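PDB 5THE: uncharacterized protein, which forms the C-terminal lobe of a budding yeast Argonaute, holds the 5' portion of a bound RNA strand and probably serves in RNA-guided target cleavage. Local coordinates for residues A[194-197]-A[198-201]; A[226-229]-A[230-234]; A[490-493]-A[494-498]; A[504-507]-A[508-512]. All blocks are in the same frame, centred on the assembly; numbering follows the deposited sequence.

Interaction 1 (A[194-197]-A[198-201]); sequences GNDS and AVYD. With nucleotides of chain B.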
loop_
_atom_site.group_PDB
_atom_site.type_symbol
_atom_site.label_atom_id
_atom_site.label_comp_id
_atom_site.label_asym_id
_atom_site.label_seq_id
_atom_site.Cartn_x
_atom_site.Cartn_y
_atom_site.Cartn_z
ATOM N N GLY A 194 0.069 8.319 -22.111
ATOM C CA GLY A 194 -0.440 7.554 -20.987
ATOM C C GLY A 194 -1.266 6.359 -21.438
ATOM O O GLY A 194 -1.438 6.093 -22.628
ATOM N N ASN A 195 -1.753 5.605 -20.448
ATOM C CA ASN A 195 -2.686 4.489 -20.671
ATOM C C ASN A 195 -2.111 3.401 -21.578
ATOM O O ASN A 195 -2.855 2.717 -22.282
ATOM C CB ASN A 195 -4.023 4.979 -21.241
ATOM C CG ASN A 195 -4.726 5.959 -20.323
ATOM O OD1 ASN A 195 -4.830 5.730 -19.119
ATOM N ND2 ASN A 195 -5.211 7.061 -20.889
ATOM N N ASP A 196 -0.797 3.212 -21.560
ATOM C CA ASP A 196 -0.115 2.245 -22.413
ATOM C C ASP A 196 0.434 1.155 -21.500
ATOM O O ASP A 196 1.598 1.196 -21.091
ATOM C CB ASP A 196 0.992 2.932 -23.211
ATOM C CG ASP A 196 1.580 2.046 -24.282
ATOM O OD1 ASP A 196 1.363 0.818 -24.238
ATOM O OD2 ASP A 196 2.283 2.587 -25.170
ATOM N N SER A 197 -0.408 0.164 -21.190
ATOM C CA SER A 197 -0.002 -0.844 -20.217
ATOM C C SER A 197 1.095 -1.753 -20.761
ATOM O O SER A 197 1.954 -2.204 -19.994
ATOM C CB SER A 197 -1.218 -1.651 -19.759
ATOM O OG SER A 197 -1.879 -2.221 -20.870
ATOM N N ALA A 198 1.117 -2.008 -22.073
ATOM C CA ALA A 198 2.168 -2.859 -22.623
ATOM C C ALA A 198 3.530 -2.211 -22.444
ATOM O O ALA A 198 4.517 -2.893 -22.141
ATOM C CB ALA A 198 1.913 -3.153 -24.102
ATOM N N VAL A 199 3.602 -0.891 -22.637
ATOM C CA VAL A 199 4.861 -0.188 -22.442
ATOM C C VAL A 199 5.187 -0.085 -20.957
ATOM O O VAL A 199 6.318 -0.357 -20.540
ATOM C CB VAL A 199 4.817 1.194 -23.108
ATOM C CG1 VAL A 199 5.879 2.073 -22.518
ATOM C CG2 VAL A 199 5.057 1.059 -24.626
ATOM N N TYR A 200 4.193 0.278 -20.132
ATOM C CA TYR A 200 4.436 0.408 -18.694
ATOM C C TYR A 200 4.844 -0.926 -18.075
ATOM O O TYR A 200 5.775 -0.985 -17.261
ATOM C CB TYR A 200 3.189 0.957 -18.004
ATOM C CG TYR A 200 3.281 1.048 -16.507
ATOM C CD1 TYR A 200 2.869 -0.006 -15.697
ATOM C CD2 TYR A 200 3.753 2.210 -15.888
ATOM C CE1 TYR A 200 2.940 0.089 -14.310
ATOM C CE2 TYR A 200 3.824 2.309 -14.514
ATOM C CZ TYR A 200 3.414 1.258 -13.726
ATOM O OH TYR A 200 3.491 1.369 -12.345
ATOM N N ASP A 201 4.130 -2.006 -18.424
ATOM C CA ASP A 201 4.440 -3.325 -17.875
ATOM C C ASP A 201 5.873 -3.713 -18.181
ATOM O O ASP A 201 6.605 -4.185 -17.305
ATOM C CB ASP A 201 3.493 -4.385 -18.447
ATOM C CG ASP A 201 2.077 -4.251 -17.932
ATOM O OD1 ASP A 201 1.847 -3.441 -17.015
ATOM O OD2 ASP A 201 1.198 -4.977 -18.436
ATOM O OP3 U B 1 4.331 3.268 -10.756
ATOM P P U B 1 4.900 4.578 -11.128
ATOM O OP1 U B 1 6.310 4.404 -11.554
ATOM O OP2 U B 1 4.627 5.550 -10.056
ATOM O "O5'" U B 1 4.146 5.069 -12.425
ATOM C "C5'" U B 1 2.881 5.712 -12.350
ATOM C "C4'" U B 1 2.638 6.465 -13.622
ATOM O "O4'" U B 1 2.571 5.526 -14.736
ATOM C "C3'" U B 1 1.362 7.292 -13.667
ATOM O "O3'" U B 1 1.645 8.540 -14.302
ATOM C "C2'" U B 1 0.422 6.449 -14.531
ATOM O "O2'" U B 1 -0.562 7.186 -15.224
ATOM C "C1'" U B 1 1.396 5.765 -15.491
ATOM N N1 U B 1 0.898 4.473 -16.007
ATOM C C2 U B 1 0.796 4.316 -17.366
ATOM O O2 U B 1 1.131 5.194 -18.133
ATOM N N3 U B 1 0.309 3.103 -17.798
ATOM C C4 U B 1 -0.078 2.045 -16.996
ATOM O O4 U B 1 -0.488 1.004 -17.519
ATOM C C5 U B 1 0.042 2.284 -15.591
ATOM C C6 U B 1 0.506 3.464 -15.158
HETATM O O HOH W 1 -0.857 -1.257 -23.893
#

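Interaction 2 (A[226-229]-A[230-234]); sequences NSIQ and YNSNV. With nucleotides of chain B.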
loop_
_atom_site.group_PDB
_atom_site.type_symbol
_atom_site.label_atom_id
_atom_site.label_comp_id
_atom_site.label_asym_id
_atom_site.label_seq_id
_atom_site.Cartn_x
_atom_site.Cartn_y
_atom_site.Cartn_z
ATOM N N ASN A 226 3.892 21.308 -14.727
ATOM C CA ASN A 226 4.750 21.939 -13.718
ATOM C C ASN A 226 3.968 22.343 -12.469
ATOM O O ASN A 226 4.185 23.412 -11.897
ATOM C CB ASN A 226 5.500 23.135 -14.308
ATOM C CG ASN A 226 6.372 22.736 -15.476
ATOM O OD1 ASN A 226 6.977 21.664 -15.457
ATOM N ND2 ASN A 226 6.429 23.581 -16.508
ATOM N N SER A 227 3.072 21.474 -12.022
ATOM C CA SER A 227 2.279 21.732 -10.827
ATOM C C SER A 227 3.027 21.269 -9.579
ATOM O O SER A 227 3.491 20.124 -9.509
ATOM C CB SER A 227 0.927 21.027 -10.938
ATOM O OG SER A 227 0.465 20.632 -9.665
ATOM N N ILE A 228 3.128 22.161 -8.588
ATOM C CA ILE A 228 3.813 21.814 -7.346
ATOM C C ILE A 228 3.090 20.674 -6.645
ATOM O O ILE A 228 3.717 19.807 -6.022
ATOM C CB ILE A 228 3.960 23.059 -6.441
ATOM C CG1 ILE A 228 4.733 22.726 -5.163
ATOM C CG2 ILE A 228 2.621 23.604 -6.009
ATOM C CD1 ILE A 228 6.193 22.955 -5.229
ATOM N N GLN A 229 1.764 20.655 -6.724
ATOM C CA GLN A 229 1.016 19.568 -6.106
ATOM C C GLN A 229 1.331 18.232 -6.781
ATOM O O GLN A 229 1.547 17.216 -6.106
ATOM C CB GLN A 229 -0.482 19.877 -6.167
ATOM C CG GLN A 229 -1.401 18.748 -5.711
ATOM C CD GLN A 229 -1.510 18.626 -4.195
ATOM O OE1 GLN A 229 -0.502 18.532 -3.489
ATOM N NE2 GLN A 229 -2.739 18.625 -3.691
ATOM N N TYR A 230 1.353 18.214 -8.117
ATOM C CA TYR A 230 1.723 16.998 -8.837
ATOM C C TYR A 230 3.132 16.558 -8.466
ATOM O O TYR A 230 3.386 15.378 -8.188
ATOM C CB TYR A 230 1.606 17.255 -10.342
ATOM C CG TYR A 230 2.004 16.106 -11.231
ATOM C CD1 TYR A 230 3.338 15.891 -11.589
ATOM C CD2 TYR A 230 1.049 15.253 -11.742
ATOM C CE1 TYR A 230 3.693 14.852 -12.423
ATOM C CE2 TYR A 230 1.402 14.215 -12.559
ATOM C CZ TYR A 230 2.717 14.015 -12.895
ATOM O OH TYR A 230 3.036 12.977 -13.736
ATOM N N ASN A 231 4.070 17.510 -8.451
ATOM C CA ASN A 231 5.450 17.177 -8.126
ATOM C C ASN A 231 5.572 16.667 -6.704
ATOM O O ASN A 231 6.322 15.721 -6.446
ATOM C CB ASN A 231 6.344 18.394 -8.354
ATOM C CG ASN A 231 6.480 18.719 -9.824
ATOM O OD1 ASN A 231 6.134 17.897 -10.685
ATOM N ND2 ASN A 231 6.980 19.904 -10.125
ATOM N N SER A 232 4.844 17.282 -5.765
ATOM C CA SER A 232 4.880 16.823 -4.381
ATOM C C SER A 232 4.368 15.392 -4.265
ATOM O O SER A 232 4.926 14.580 -3.514
ATOM C CB SER A 232 4.049 17.750 -3.494
ATOM O OG SER A 232 4.463 19.096 -3.632
ATOM N N ASN A 233 3.294 15.063 -4.983
ATOM C CA ASN A 233 2.769 13.703 -4.928
ATOM C C ASN A 233 3.748 12.709 -5.538
ATOM O O ASN A 233 3.960 11.628 -4.984
ATOM C CB ASN A 233 1.414 13.637 -5.633
ATOM C CG ASN A 233 0.325 14.364 -4.851
ATOM O OD1 ASN A 233 0.476 14.626 -3.666
ATOM N ND2 ASN A 233 -0.768 14.691 -5.516
ATOM N N VAL A 234 4.341 13.064 -6.685
ATOM C CA VAL A 234 5.292 12.177 -7.349
ATOM C C VAL A 234 6.424 11.811 -6.402
ATOM O O VAL A 234 6.799 10.639 -6.276
ATOM C CB VAL A 234 5.828 12.831 -8.638
ATOM C CG1 VAL A 234 7.100 12.117 -9.112
ATOM C CG2 VAL A 234 4.751 12.809 -9.745
ATOM P P A B 2 0.786 9.845 -13.928
ATOM O OP1 A B 2 -0.618 9.549 -14.312
ATOM O OP2 A B 2 1.509 11.026 -14.495
ATOM O "O5'" A B 2 0.854 9.922 -12.340
ATOM C "C5'" A B 2 2.103 9.838 -11.650
ATOM C "C4'" A B 2 1.985 10.386 -10.257
ATOM O "O4'" A B 2 1.772 11.812 -10.324
ATOM C "C3'" A B 2 0.800 9.889 -9.450
ATOM O "O3'" A B 2 1.031 8.633 -8.881
ATOM C "C2'" A B 2 0.611 11.000 -8.428
ATOM O "O2'" A B 2 1.627 10.933 -7.438
ATOM C "C1'" A B 2 0.889 12.220 -9.293
ATOM N N9 A B 2 -0.318 12.748 -9.959
ATOM C C8 A B 2 -0.842 12.338 -11.160
ATOM N N7 A B 2 -1.889 13.011 -11.545
ATOM C C5 A B 2 -2.045 13.952 -10.532
ATOM C C6 A B 2 -2.986 14.963 -10.359
ATOM N N6 A B 2 -3.951 15.170 -11.256
ATOM N N1 A B 2 -2.890 15.729 -9.238
ATOM C C2 A B 2 -1.895 15.469 -8.373
ATOM N N3 A B 2 -0.938 14.529 -8.428
ATOM C C4 A B 2 -1.089 13.804 -9.542
ATOM P P A B 3 -0.190 7.624 -8.677
ATOM O OP1 A B 3 0.486 6.391 -8.171
ATOM O OP2 A B 3 -1.034 7.575 -9.908
ATOM O "O5'" A B 3 -1.047 8.299 -7.511
ATOM C "C5'" A B 3 -0.477 8.473 -6.223
ATOM C "C4'" A B 3 -1.322 9.374 -5.367
ATOM O "O4'" A B 3 -1.317 10.732 -5.877
ATOM C "C3'" A B 3 -2.795 9.020 -5.291
ATOM O "O3'" A B 3 -3.023 7.966 -4.392
ATOM C "C2'" A B 3 -3.415 10.334 -4.846
ATOM O "O2'" A B 3 -3.208 10.533 -3.452
ATOM C "C1'" A B 3 -2.565 11.338 -5.629
ATOM N N9 A B 3 -3.203 11.599 -6.918
ATOM C C8 A B 3 -3.160 10.811 -8.048
ATOM N N7 A B 3 -3.890 11.291 -9.027
ATOM C C5 A B 3 -4.434 12.447 -8.498
ATOM C C6 A B 3 -5.297 13.381 -9.057
ATOM N N6 A B 3 -5.741 13.268 -10.322
ATOM N N1 A B 3 -5.657 14.415 -8.268
ATOM C C2 A B 3 -5.180 14.475 -7.007
ATOM N N3 A B 3 -4.362 13.642 -6.355
ATOM C C4 A B 3 -4.035 12.642 -7.186
HETATM O O HOH W 2 7.772 20.402 -13.014
HETATM O O HOH W 3 4.715 18.903 -12.882
#

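Interaction 3 (A[490-493]-A[494-498]); sequences APVY and YADLL. With nucleotides of chain B.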
loop_
_atom_site.group_PDB
_atom_site.type_symbol
_atom_site.label_atom_id
_atom_site.label_comp_id
_atom_site.label_asym_id
_atom_site.label_seq_id
_atom_site.Cartn_x
_atom_site.Cartn_y
_atom_site.Cartn_z
ATOM N N ALA A 490 -3.367 0.742 5.389
ATOM C CA ALA A 490 -2.260 0.799 4.437
ATOM C C ALA A 490 -1.674 -0.567 4.080
ATOM O O ALA A 490 -1.353 -0.772 2.899
ATOM C CB ALA A 490 -1.172 1.730 4.986
ATOM N N PRO A 491 -1.512 -1.524 5.005
ATOM C CA PRO A 491 -0.991 -2.842 4.594
ATOM C C PRO A 491 -1.808 -3.492 3.502
ATOM O O PRO A 491 -1.236 -4.153 2.629
ATOM C CB PRO A 491 -1.063 -3.667 5.890
ATOM C CG PRO A 491 -1.064 -2.669 6.973
ATOM C CD PRO A 491 -1.750 -1.463 6.462
ATOM N N VAL A 492 -3.139 -3.344 3.556
ATOM C CA VAL A 492 -4.010 -3.938 2.549
ATOM C C VAL A 492 -3.801 -3.253 1.211
ATOM O O VAL A 492 -3.601 -3.905 0.183
ATOM C CB VAL A 492 -5.481 -3.857 2.996
ATOM C CG1 VAL A 492 -6.433 -4.254 1.832
ATOM C CG2 VAL A 492 -5.714 -4.725 4.209
ATOM N N TYR A 493 -3.842 -1.924 1.214
ATOM C CA TYR A 493 -3.581 -1.161 0.000
ATOM C C TYR A 493 -2.220 -1.531 -0.589
ATOM O O TYR A 493 -2.098 -1.786 -1.791
ATOM C CB TYR A 493 -3.658 0.334 0.332
ATOM C CG TYR A 493 -4.360 1.224 -0.686
ATOM C CD1 TYR A 493 -3.961 1.253 -2.018
ATOM C CD2 TYR A 493 -5.387 2.095 -0.286
ATOM C CE1 TYR A 493 -4.598 2.093 -2.948
ATOM C CE2 TYR A 493 -6.031 2.925 -1.192
ATOM C CZ TYR A 493 -5.633 2.927 -2.522
ATOM O OH TYR A 493 -6.275 3.759 -3.416
ATOM N N TYR A 494 -1.184 -1.577 0.253
ATOM C CA TYR A 494 0.145 -1.974 -0.219
ATOM C C TYR A 494 0.137 -3.363 -0.845
ATOM O O TYR A 494 0.779 -3.588 -1.880
ATOM C CB TYR A 494 1.142 -1.956 0.930
ATOM C CG TYR A 494 1.451 -0.586 1.469
ATOM C CD1 TYR A 494 1.446 0.531 0.636
ATOM C CD2 TYR A 494 1.775 -0.412 2.807
ATOM C CE1 TYR A 494 1.752 1.795 1.132
ATOM C CE2 TYR A 494 2.079 0.848 3.316
ATOM C CZ TYR A 494 2.055 1.946 2.472
ATOM O OH TYR A 494 2.351 3.187 2.967
ATOM N N ALA A 495 -0.543 -4.320 -0.203
ATOM C CA ALA A 495 -0.586 -5.675 -0.742
ATOM C C ALA A 495 -1.312 -5.707 -2.076
ATOM O O ALA A 495 -0.893 -6.425 -2.996
ATOM C CB ALA A 495 -1.253 -6.628 0.255
ATOM N N ASP A 496 -2.415 -4.953 -2.196
ATOM C CA ASP A 496 -3.113 -4.870 -3.480
ATOM C C ASP A 496 -2.176 -4.370 -4.566
ATOM O O ASP A 496 -2.120 -4.935 -5.662
ATOM C CB ASP A 496 -4.332 -3.947 -3.383
ATOM C CG ASP A 496 -5.345 -4.430 -2.394
ATOM O OD1 ASP A 496 -5.330 -5.628 -2.049
ATOM O OD2 ASP A 496 -6.170 -3.606 -1.964
ATOM N N LEU A 497 -1.434 -3.293 -4.274
ATOM C CA LEU A 497 -0.531 -2.705 -5.260
ATOM C C LEU A 497 0.591 -3.656 -5.641
ATOM O O LEU A 497 1.050 -3.640 -6.785
ATOM C CB LEU A 497 0.058 -1.407 -4.712
ATOM C CG LEU A 497 -1.024 -0.352 -4.455
ATOM C CD1 LEU A 497 -0.402 0.857 -3.772
ATOM C CD2 LEU A 497 -1.647 0.039 -5.782
ATOM N N LEU A 498 1.074 -4.462 -4.696
ATOM C CA LEU A 498 2.147 -5.385 -5.036
ATOM C C LEU A 498 1.629 -6.497 -5.941
ATOM O O LEU A 498 2.310 -6.897 -6.893
ATOM C CB LEU A 498 2.781 -5.948 -3.763
ATOM C CG LEU A 498 3.858 -7.020 -3.967
ATOM C CD1 LEU A 498 4.909 -6.529 -4.950
ATOM C CD2 LEU A 498 4.507 -7.399 -2.603
ATOM P P A B 5 -8.808 5.800 -1.667
ATOM O OP1 A B 5 -9.060 5.088 -0.382
ATOM O OP2 A B 5 -8.213 5.101 -2.825
ATOM O "O5'" A B 5 -10.179 6.479 -2.078
ATOM C "C5'" A B 5 -10.894 7.257 -1.134
ATOM C "C4'" A B 5 -11.898 8.149 -1.814
ATOM O "O4'" A B 5 -11.210 9.083 -2.680
ATOM C "C3'" A B 5 -12.881 7.437 -2.730
ATOM O "O3'" A B 5 -13.978 6.929 -2.005
ATOM C "C2'" A B 5 -13.265 8.524 -3.728
ATOM O "O2'" A B 5 -14.227 9.401 -3.165
ATOM C "C1'" A B 5 -11.958 9.303 -3.851
ATOM N N9 A B 5 -11.160 8.855 -4.996
ATOM C C8 A B 5 -10.270 7.811 -5.078
ATOM N N7 A B 5 -9.730 7.702 -6.269
ATOM C C5 A B 5 -10.311 8.735 -6.996
ATOM C C6 A B 5 -10.148 9.150 -8.319
ATOM N N6 A B 5 -9.322 8.529 -9.162
ATOM N N1 A B 5 -10.878 10.224 -8.728
ATOM C C2 A B 5 -11.707 10.828 -7.853
ATOM N N3 A B 5 -11.938 10.525 -6.573
ATOM C C4 A B 5 -11.199 9.456 -6.223
ATOM P P A B 4 -3.880 6.682 -4.816
ATOM O OP1 A B 4 -3.062 5.519 -4.383
ATOM O OP2 A B 4 -4.348 6.827 -6.200
ATOM O "O5'" A B 4 -5.138 6.786 -3.849
ATOM C "C5'" A B 4 -4.947 7.053 -2.472
ATOM C "C4'" A B 4 -5.864 8.137 -1.978
ATOM O "O4'" A B 4 -5.575 9.384 -2.649
ATOM C "C3'" A B 4 -7.344 7.918 -2.215
ATOM O "O3'" A B 4 -7.889 7.043 -1.250
ATOM C "C2'" A B 4 -7.892 9.340 -2.146
ATOM O "O2'" A B 4 -7.970 9.779 -0.793
ATOM C "C1'" A B 4 -6.759 10.118 -2.828
ATOM N N9 A B 4 -6.972 10.241 -4.275
ATOM C C8 A B 4 -6.783 9.264 -5.220
ATOM N N7 A B 4 -7.047 9.652 -6.443
ATOM C C5 A B 4 -7.427 10.972 -6.282
ATOM C C6 A B 4 -7.815 11.922 -7.217
ATOM N N6 A B 4 -7.883 11.627 -8.520
ATOM N N1 A B 4 -8.122 13.156 -6.755
ATOM C C2 A B 4 -8.031 13.396 -5.429
ATOM N N3 A B 4 -7.665 12.574 -4.440
ATOM C C4 A B 4 -7.385 11.361 -4.952
#

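Interaction 4 (A[504-507]-A[508-512]); sequences CFFK and AGFEL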
loop_
_atom_site.group_PDB
_atom_site.type_symbol
_atom_site.label_atom_id
_atom_site.label_comp_id
_atom_site.label_asym_id
_atom_site.label_seq_id
_atom_site.Cartn_x
_atom_site.Cartn_y
_atom_site.Cartn_z
ATOM N N CYS A 504 1.826 -7.011 -13.631
ATOM C CA CYS A 504 2.665 -6.403 -14.669
ATOM C C CYS A 504 3.790 -7.337 -15.089
ATOM O O CYS A 504 4.030 -7.546 -16.285
ATOM C CB CYS A 504 3.268 -5.086 -14.175
ATOM S SG CYS A 504 2.082 -3.800 -13.832
ATOM N N PHE A 505 4.515 -7.887 -14.108
ATOM C CA PHE A 505 5.637 -8.762 -14.423
ATOM C C PHE A 505 5.158 -9.999 -15.171
ATOM O O PHE A 505 5.762 -10.408 -16.168
ATOM C CB PHE A 505 6.370 -9.182 -13.148
ATOM C CG PHE A 505 6.943 -8.043 -12.353
ATOM C CD1 PHE A 505 7.276 -6.842 -12.957
ATOM C CD2 PHE A 505 7.156 -8.192 -10.987
ATOM C CE1 PHE A 505 7.815 -5.798 -12.211
ATOM C CE2 PHE A 505 7.701 -7.159 -10.231
ATOM C CZ PHE A 505 8.034 -5.960 -10.849
ATOM N N PHE A 506 4.071 -10.618 -14.688
ATOM C CA PHE A 506 3.539 -11.809 -15.343
ATOM C C PHE A 506 3.164 -11.504 -16.787
ATOM O O PHE A 506 3.538 -12.241 -17.713
ATOM C CB PHE A 506 2.328 -12.328 -14.568
ATOM C CG PHE A 506 1.719 -13.587 -15.146
ATOM C CD1 PHE A 506 0.885 -13.534 -16.254
ATOM C CD2 PHE A 506 1.959 -14.814 -14.557
ATOM C CE1 PHE A 506 0.326 -14.680 -16.775
ATOM C CE2 PHE A 506 1.397 -15.962 -15.074
ATOM C CZ PHE A 506 0.584 -15.895 -16.183
ATOM N N LYS A 507 2.452 -10.394 -16.989
ATOM C CA LYS A 507 1.954 -10.027 -18.311
ATOM C C LYS A 507 3.081 -9.648 -19.267
ATOM O O LYS A 507 3.007 -9.952 -20.464
ATOM C CB LYS A 507 0.947 -8.882 -18.183
ATOM C CG LYS A 507 -0.418 -9.324 -17.677
ATOM C CD LYS A 507 -1.303 -8.123 -17.305
ATOM C CE LYS A 507 -1.376 -7.096 -18.420
ATOM N NZ LYS A 507 -2.202 -7.560 -19.561
ATOM N N ALA A 508 4.119 -8.966 -18.775
ATOM C CA ALA A 508 5.193 -8.531 -19.667
ATOM C C ALA A 508 5.983 -9.698 -20.251
ATOM O O ALA A 508 6.628 -9.538 -21.291
ATOM C CB ALA A 508 6.154 -7.594 -18.935
ATOM N N GLY A 509 5.958 -10.857 -19.605
ATOM C CA GLY A 509 6.730 -11.986 -20.085
ATOM C C GLY A 509 5.863 -13.097 -20.633
ATOM O O GLY A 509 6.370 -14.126 -21.087
ATOM N N PHE A 510 4.548 -12.881 -20.613
ATOM C CA PHE A 510 3.616 -13.977 -20.851
ATOM C C PHE A 510 3.640 -14.440 -22.295
ATOM O O PHE A 510 3.533 -15.640 -22.565
ATOM C CB PHE A 510 2.213 -13.549 -20.469
ATOM C CG PHE A 510 1.170 -14.579 -20.767
ATOM C CD1 PHE A 510 1.063 -15.719 -19.985
ATOM C CD2 PHE A 510 0.281 -14.400 -21.822
ATOM C CE1 PHE A 510 0.080 -16.663 -20.247
ATOM C CE2 PHE A 510 -0.709 -15.339 -22.091
ATOM C CZ PHE A 510 -0.813 -16.468 -21.299
ATOM N N GLU A 511 3.749 -13.504 -23.234
ATOM C CA GLU A 511 3.715 -13.881 -24.644
ATOM C C GLU A 511 4.849 -14.848 -24.959
ATOM O O GLU A 511 4.626 -15.919 -25.543
ATOM C CB GLU A 511 3.771 -12.628 -25.525
ATOM C CG GLU A 511 4.854 -11.591 -25.147
ATOM C CD GLU A 511 4.394 -10.559 -24.109
ATOM O OE1 GLU A 511 4.640 -9.352 -24.331
ATOM O OE2 GLU A 511 3.810 -10.961 -23.080
ATOM N N LEU A 512 6.068 -14.513 -24.525
ATOM C CA LEU A 512 7.210 -15.393 -24.733
ATOM C C LEU A 512 7.047 -16.702 -23.969
ATOM O O LEU A 512 7.341 -17.778 -24.503
ATOM C CB LEU A 512 8.497 -14.674 -24.324
ATOM C CG LEU A 512 9.773 -15.507 -24.238
ATOM C CD1 LEU A 512 10.142 -16.061 -25.605
ATOM C CD2 LEU A 512 10.911 -14.657 -23.673
#

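Interaction 1 (A[194-197]-A[198-201])
Asp196 swings CG to the far side from its own backbone N (chi1 -170°). This brings the carboxylate over the start of helix 197-210. OD1 of Asp196 there accepts from Val199 N at 3.2 Å, met from above the carboxylate plane, 65° out of it. This is an N-cap bond, with Asp196 at the N-cap. Water 1 donates to the same OD1 and accepts from Ala198 N at 2.8 Å, so the cap serves two backbone N-H groups, one of them through water. The other oxygen, OD2, lies against Val199 CG2 and is hydrogen-bonded to Asn86. The main chain closes the turn: Tyr200 N donates to Asp196 O at 2.9 Å, and Asp201 N to Ser197 O at 2.7 Å.

Tyr200 extends away from the turn (chi1 176°) toward the RNA. U1 of chain B covers one ring face, its C5 lying 3.5 Å above the plane over the ring centre. At the ring edge, OH of Tyr200 donates to OP3 of U1 at 2.6 Å. This matches the 5'-nucleotide pocket of Argonaute MID domains. One tyrosine thus meets base and phosphate together, and the capped turn that carries it probably helps fix its position.

Interaction 2 (A[226-229]-A[230-234])
Ser227 OG takes the N-H of Tyr230 at 3.0 Å in an almost straight bond, with a 175° angle at the hydrogen. Ser227 O accepts from Asn231 N in the same turn. One residue on, Ile228 O is gripped twice by Ser232: by OG at 2.6 Å and by N at 2.8 Å, from opposite faces of the carbonyl plane. Ser232 OG can fold back this way because it stands beside its own backbone N (chi1 -54°). Gln229 O accepts from Asn233 N, and the Gln229 and Asn233 amide planes are 30° apart.

Ser227 is therefore the N-cap of helix 228-241, in the Rossmann-like MID domain with its parallel strands. The helix offers its first turns to the RNA. O4' of A2 of chain B lies over one face of the Tyr230 ring, and CE2 of Tyr230 approaches C8 of A2. Tyr230 OH donates to OP2 of A2, though the place of that hydroxyl is less certain. ND2 of Asn233 comes within 2.9 Å of N3 of A2, and CG2 of Val234 packs on the ribose.

Further out, Asn231 ND2 is bonded to Asp109 and also donates to water 2. Asn231 OD1 lies 2.8 Å from water 3, which probably donates to it. Tyr230 and Val234 rest on Val218 of strand 215-219, while Asn231 and Val234 touch Phe106 of helix 95-111.

Interaction 3 (A[490-493]-A[494-498])
The ring of Tyr494 has Ala490 O over one face, with CD2 of Tyr494 only 3.1 Å from that oxygen. Ala490 CB touches CE2 of the ring at 3.8 Å. Both tyrosines of this turn lie on helix 490-515 of the PIWI domain, whose core has the RNase H fold. The Tyr493 ring points out of the helix instead. OP1 of A5 of chain B is in plane at its edge, and OP2 of A5 is near that plane. Tyr493 OH donates to OP2 of A5, but the modelled bond is very short and its exact length is doubtful. The first torsion of Tyr493 is off the usual staggered values (chi1 -139°), consistent with a ring drawn toward the phosphate.

Tyr494 leans back toward the preceding turn because CG stands beside the backbone N (chi1 -68°). Its ring also meets those of Phe298 and Phe479, and its OH is hydrogen-bonded to Gly480 N. Beneath the side chains, Tyr494 N donates to Ala490 O at 2.8 Å and Leu497 N to Tyr493 O at 3.0 Å. CG1 of Val492 lies 3.9 Å from OD2 of Asp496. On the RNA side, Leu497 CD1 packs 4.0 Å from CD1 of Tyr493.

Interaction 4 (A[504-507]-A[508-512])
Ala508 N donates to Cys504 O at 2.9 Å, the shortest sound polar bond of this turn. It is an ordinary i to i+4 helical bond. The next bonds are slacker. Gly509 N is shared weakly between two carbonyls, Phe505 O at 3.5 Å and Phe506 O at 3.4 Å. Phe510 N then donates to Lys507 O, again weakly, at 3.3 Å. The pattern shifts here from i+4 to i+3 partners, and Gly509 sits at a phi of -111°, so the backbone is locally distorted.

On one side of the turn, two phenylalanines project next to each other. Each has CG turned away from its own backbone N, Phe506 with chi1 -179°, and the two rings therefore emerge alongside each other. Their planes are only 23° apart, but the rings are slid so far that they barely overlap. The centroids lie 5.5 Å apart. CE1 of Phe506 meets CD1 of Phe510 at 3.5 Å, so the contact is made by rim carbons.

Glu511 curls back so that OE2 lies 2.9 Å from Lys507 O. Both atoms are acceptors. This proximity would probably disfavour the charged carboxylate slightly. Lys507 NZ makes a long, weak ion pair with Glu278.

This part of helix 490-515 lies against helix 197-210, where Phe505 touches Leu209 and Ala508 touches Tyr205. Phe506 and Phe510 instead meet Gln281, in the loop before strand 282-289.

Interactions 1 to 4 follow one another along the chain. Interactions 1 and 2 sit at the N-terminal ends of helices 197-210 and 228-241, with centres 21 Å apart. Interactions 3 and 4 share helix 490-515, also 21 Å apart between centres. The two halves meet where interaction 1 touches interaction 4: Asp201 OD1 lies 3.2 Å from Cys504 SG, and Asp201 OD2 packs on the Lys507 chain. Interactions 1, 2 and 3 touch successive nucleotides of chain B, from U1 through A2 and A3 to A4 and A5. Interaction 4 stays about 7 Å from the RNA at its nearest atom. The RNA 5' end thus spans the MID and PIWI parts of the lobe.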